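Local atomic coordinates of trypsin-like serine protease (Magnetospirillum magneticum, PDB entry 5HMA), a protein that promotes magnetite formation and activates the MamE protease in magnetosomes, its protease-like domain binding transition metals and probably lacking proteolytic activity of its own. Residues H39-S42 with K43-E46; M78-T81 with E82-H86. All coordinates share one frame; numbering follows the deposited sequence.

In the fold
Both contacts are local turns in the protease-like domain of MamO: contact 1 lies on a connection within its six-stranded antiparallel barrel, contact 2 where the chain leaves it. Contact 1 comes first along the chain, where the short helix 38-41 leads through a loop into strand 47-51. Contact 2 follows strand 73-78, at the start of the long connection to strand 100-106 in the second sheet. Their centres are 21 Å apart and their nearest atoms about 10 Å, so they do not touch. Strand 47-51 relates them: contact 1 runs into it, and side chains of contact 2 pack on it. Both lie away from the nickel site at H71 and H186, so they are structural packing apart from metal binding.

Contact 1 of 2, residues H39-S42 with K43-E46; sequences HSVS and KLPE
V41 and L44 stand at the two ends of a type I beta turn, and their side chains approach at a slant, with V41 CG1 4.1 Å from L44 CD1. The leucine lies along the backbone as much as against the valine: with CG anti to its own carbonyl carbon (chi1 -58°), the branch turns back over the preceding helical residues and brings L44 CD1 to 3.6 Å from S40 O. Were L44 cut back to an alanine, V41 CG1 would probably lose its neighbour across the turn and S40 O the methyl beside it. The main-chain bond of the turn runs from L44 N to V41 O over 3.0 Å, the donor standing well above the carbonyl plane (57° out of it). V41 O is held a second time by a water that also donates to L44 O, pinning both ends of the turn. A second water donates to H39 O and accepts from K43 N, its oxygen 2.8 Å from K43 N, joining the helical residues to the middle of the turn. On the exposed side K43 is extended until a final bend at chi4 (57°), which leaves K43 NZ 4.0 Å from S42 OG, while K43 CG passes 3.8 Å from the same hydroxyl. The turn follows the short, weakly bonded helix 38-41, whose S40 OG bonds T37 OG1 at the end of strand 33-37; H39 ND1 bonds D72, recalling the His-Asp pair of trypsin-like proteases, and beyond the turn the chain enters strand 47-51 of the barrel.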
loop_
_atom_site.group_PDB
_atom_site.type_symbol
_atom_site.label_atom_id
_atom_site.label_comp_id
_atom_site.label_asym_id
_atom_site.label_seq_id
_atom_site.Cartn_x
_atom_site.Cartn_y
_atom_site.Cartn_z
ATOM N N HIS A 39 1.564 8.243 7.117
ATOM C CA HIS A 39 2.243 8.173 8.419
ATOM C C HIS A 39 3.505 7.302 8.377
ATOM O O HIS A 39 4.371 7.423 9.234
ATOM C CB HIS A 39 1.294 7.653 9.509
ATOM C CG HIS A 39 1.038 6.174 9.449
ATOM N ND1 HIS A 39 -0.035 5.626 8.777
ATOM C CD2 HIS A 39 1.710 5.131 9.994
ATOM C CE1 HIS A 39 -0.008 4.311 8.904
ATOM N NE2 HIS A 39 1.039 3.985 9.643
ATOM N N SER A 40 3.621 6.437 7.376
ATOM C CA SER A 40 4.785 5.561 7.273
ATOM C C SER A 40 6.024 6.284 6.741
ATOM O O SER A 40 7.150 5.848 6.978
ATOM C CB SER A 40 4.475 4.359 6.367
ATOM O OG SER A 40 3.383 3.622 6.865
ATOM N N VAL A 41 5.827 7.379 6.013
ATOM C CA VAL A 41 6.959 8.021 5.351
ATOM C C VAL A 41 7.172 9.465 5.792
ATOM O O VAL A 41 8.257 10.008 5.598
ATOM C CB VAL A 41 6.800 7.971 3.823
ATOM C CG1 VAL A 41 6.814 6.539 3.348
ATOM C CG2 VAL A 41 5.513 8.682 3.393
ATOM N N SER A 42 6.154 10.079 6.386
ATOM C CA SER A 42 6.175 11.525 6.613
ATOM C C SER A 42 7.297 11.999 7.540
ATOM O O SER A 42 7.629 13.185 7.567
ATOM C CB SER A 42 4.834 11.984 7.173
ATOM O OG SER A 42 4.590 11.363 8.421
ATOM N N LYS A 43 7.884 11.083 8.303
ATOM C CA LYS A 43 8.926 11.485 9.241
ATOM C C LYS A 43 10.285 10.883 8.878
ATOM O O LYS A 43 11.261 11.053 9.614
ATOM C CB LYS A 43 8.517 11.111 10.668
ATOM C CG LYS A 43 7.233 11.823 11.116
ATOM C CD LYS A 43 6.887 11.546 12.574
ATOM C CE LYS A 43 5.790 12.489 13.085
ATOM N NZ LYS A 43 4.532 12.418 12.274
ATOM N N LEU A 44 10.342 10.198 7.734
ATOM C CA LEU A 44 11.605 9.689 7.181
ATOM C C LEU A 44 12.373 10.803 6.489
ATOM O O LEU A 44 11.846 11.437 5.575
ATOM C CB LEU A 44 11.360 8.561 6.172
ATOM C CG LEU A 44 10.592 7.331 6.650
ATOM C CD1 LEU A 44 10.357 6.380 5.491
ATOM C CD2 LEU A 44 11.349 6.638 7.779
ATOM N N PRO A 45 13.631 11.019 6.902
ATOM C CA PRO A 45 14.512 12.033 6.303
ATOM C C PRO A 45 14.712 11.800 4.805
ATOM O O PRO A 45 14.858 12.749 4.038
ATOM C CB PRO A 45 15.839 11.853 7.056
ATOM C CG PRO A 45 15.514 11.027 8.256
ATOM C CD PRO A 45 14.339 10.175 7.879
ATOM N N GLU A 46 14.719 10.532 4.405
ATOM C CA GLU A 46 14.840 10.160 3.000
ATOM C C GLU A 46 14.072 8.861 2.787
ATOM O O GLU A 46 13.950 8.051 3.699
ATOM C CB GLU A 46 16.310 10.012 2.596
ATOM C CG GLU A 46 17.211 9.587 3.749
ATOM C CD GLU A 46 18.618 9.202 3.306
ATOM O OE1 GLU A 46 18.969 9.468 2.134
ATOM O OE2 GLU A 46 19.372 8.631 4.133
HETATM O O HOH W 1 6.978 8.502 8.765
HETATM O O HOH W 2 9.695 12.180 3.930
#

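Contact 2 of 2, residues M78-T81 with E82-H86; sequences MQTT and EKFLH
The hydroxyl of T80 receives the backbone N-H of E82 in a nearly straight bond, E82 N to T80 OG1 2.9 Å at 163°, which makes an ST turn just beyond strand 73-78 of the trypsin-like barrel. T80 directs its two branches to different tasks: OG1 lies opposite the backbone N across the CA-CB bond (chi1 177°) and takes the E82 bond, whereas T80 CG2 meets the rim of the F84 ring in its plane, 3.6 Å from F84 CE1. The ring and the threonine come from opposite directions. Over one face of the same ring lies the end of M78 in a Met-aromatic contact. The bend at the last torsion of the M78 chain sets CE, not SD, over the F84 ring; M78 SD comes in obliquely, 4.5 Å from the F84 ring centre. A methyl on the face and another at the rim thus limit how the phenyl group can shift. F60 of strand 58-68 adds an edge-to-face ring contact with F84, and V51 of strand 47-51 touches both M78 and F84, tying the turn to the barrel. On the outer side, the exposed K83 bonds N31 OD1 through NZ, and the E82 carboxylate makes a long, weak ion pair with R58. Within the CH-pi contact, M78 CE stands 3.5 Å from the F84 ring centroid, 14° off the ring normal.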
loop_
_atom_site.group_PDB
_atom_site.type_symbol
_atom_site.label_atom_id
_atom_site.label_comp_id
_atom_site.label_asym_id
_atom_site.label_seq_id
_atom_site.Cartn_x
_atom_site.Cartn_y
_atom_site.Cartn_z
ATOM N N MET A 78 9.622 7.184 -7.649
ATOM C CA MET A 78 10.988 6.681 -7.648
ATOM C C MET A 78 11.846 7.477 -8.635
ATOM O O MET A 78 11.407 7.788 -9.753
ATOM C CB MET A 78 11.001 5.192 -7.983
ATOM C CG MET A 78 10.333 4.332 -6.916
ATOM S SD MET A 78 10.473 2.533 -7.148
ATOM C CE MET A 78 9.118 2.218 -8.295
ATOM N N GLN A 79 13.053 7.836 -8.206
ATOM C CA GLN A 79 14.000 8.538 -9.061
ATOM C C GLN A 79 14.824 7.504 -9.810
ATOM O O GLN A 79 15.801 6.983 -9.274
ATOM C CB GLN A 79 14.925 9.448 -8.246
ATOM C CG GLN A 79 14.203 10.284 -7.215
ATOM C CD GLN A 79 13.311 11.317 -7.852
ATOM O OE1 GLN A 79 12.083 11.219 -7.792
ATOM N NE2 GLN A 79 13.923 12.318 -8.473
ATOM N N THR A 80 14.430 7.201 -11.043
ATOM C CA THR A 80 15.077 6.145 -11.813
ATOM C C THR A 80 14.759 6.300 -13.286
ATOM O O THR A 80 13.724 6.853 -13.634
ATOM C CB THR A 80 14.608 4.741 -11.334
ATOM O OG1 THR A 80 15.207 3.732 -12.159
ATOM C CG2 THR A 80 13.101 4.643 -11.436
ATOM N N THR A 81 15.632 5.808 -14.159
ATOM C CA THR A 81 15.286 5.716 -15.577
ATOM C C THR A 81 14.531 4.417 -15.899
ATOM O O THR A 81 14.148 4.184 -17.039
ATOM C CB THR A 81 16.528 5.779 -16.467
ATOM O OG1 THR A 81 17.522 4.898 -15.936
ATOM C CG2 THR A 81 17.082 7.179 -16.500
ATOM N N GLU A 82 14.322 3.564 -14.904
ATOM C CA GLU A 82 13.730 2.263 -15.194
ATOM C C GLU A 82 12.194 2.264 -15.248
ATOM O O GLU A 82 11.537 3.113 -14.647
ATOM C CB GLU A 82 14.212 1.240 -14.174
ATOM C CG GLU A 82 14.954 0.104 -14.853
ATOM C CD GLU A 82 16.353 -0.065 -14.357
ATOM O OE1 GLU A 82 17.063 -0.916 -14.915
ATOM O OE2 GLU A 82 16.738 0.641 -13.403
ATOM N N LYS A 83 11.637 1.301 -15.979
ATOM C CA LYS A 83 10.190 1.117 -16.070
ATOM C C LYS A 83 9.726 -0.023 -15.150
ATOM O O LYS A 83 10.505 -0.927 -14.831
ATOM C CB LYS A 83 9.788 0.824 -17.517
ATOM C CG LYS A 83 9.567 2.053 -18.422
ATOM C CD LYS A 83 10.637 3.122 -18.298
ATOM C CE LYS A 83 10.513 4.136 -19.438
ATOM N NZ LYS A 83 10.988 5.486 -19.040
ATOM N N PHE A 84 8.455 0.001 -14.748
ATOM C CA PHE A 84 7.937 -0.951 -13.767
ATOM C C PHE A 84 6.603 -1.529 -14.175
ATOM O O PHE A 84 5.733 -0.804 -14.661
ATOM C CB PHE A 84 7.776 -0.295 -12.390
ATOM C CG PHE A 84 9.061 0.240 -11.812
ATOM C CD1 PHE A 84 9.570 1.472 -12.231
ATOM C CD2 PHE A 84 9.754 -0.475 -10.844
ATOM C CE1 PHE A 84 10.757 1.980 -11.704
ATOM C CE2 PHE A 84 10.955 0.031 -10.303
ATOM C CZ PHE A 84 11.450 1.261 -10.738
ATOM N N LEU A 85 6.451 -2.838 -13.977
ATOM C CA LEU A 85 5.133 -3.467 -13.930
ATOM C C LEU A 85 4.350 -2.843 -12.770
ATOM O O LEU A 85 4.908 -2.575 -11.702
ATOM C CB LEU A 85 5.261 -4.984 -13.753
ATOM C CG LEU A 85 5.871 -5.732 -14.938
ATOM C CD1 LEU A 85 5.945 -7.234 -14.669
ATOM C CD2 LEU A 85 5.051 -5.452 -16.185
ATOM N N HIS A 86 3.060 -2.602 -12.960
ATOM C CA HIS A 86 2.337 -1.768 -12.002
ATOM C C HIS A 86 0.871 -2.104 -12.050
ATOM O O HIS A 86 0.399 -2.636 -13.046
ATOM C CB HIS A 86 2.523 -0.282 -12.347
ATOM C CG HIS A 86 2.044 0.056 -13.727
ATOM N ND1 HIS A 86 0.802 0.604 -13.974
ATOM C CD2 HIS A 86 2.618 -0.135 -14.941
ATOM C CE1 HIS A 86 0.639 0.757 -15.278
ATOM N NE2 HIS A 86 1.725 0.313 -15.888
#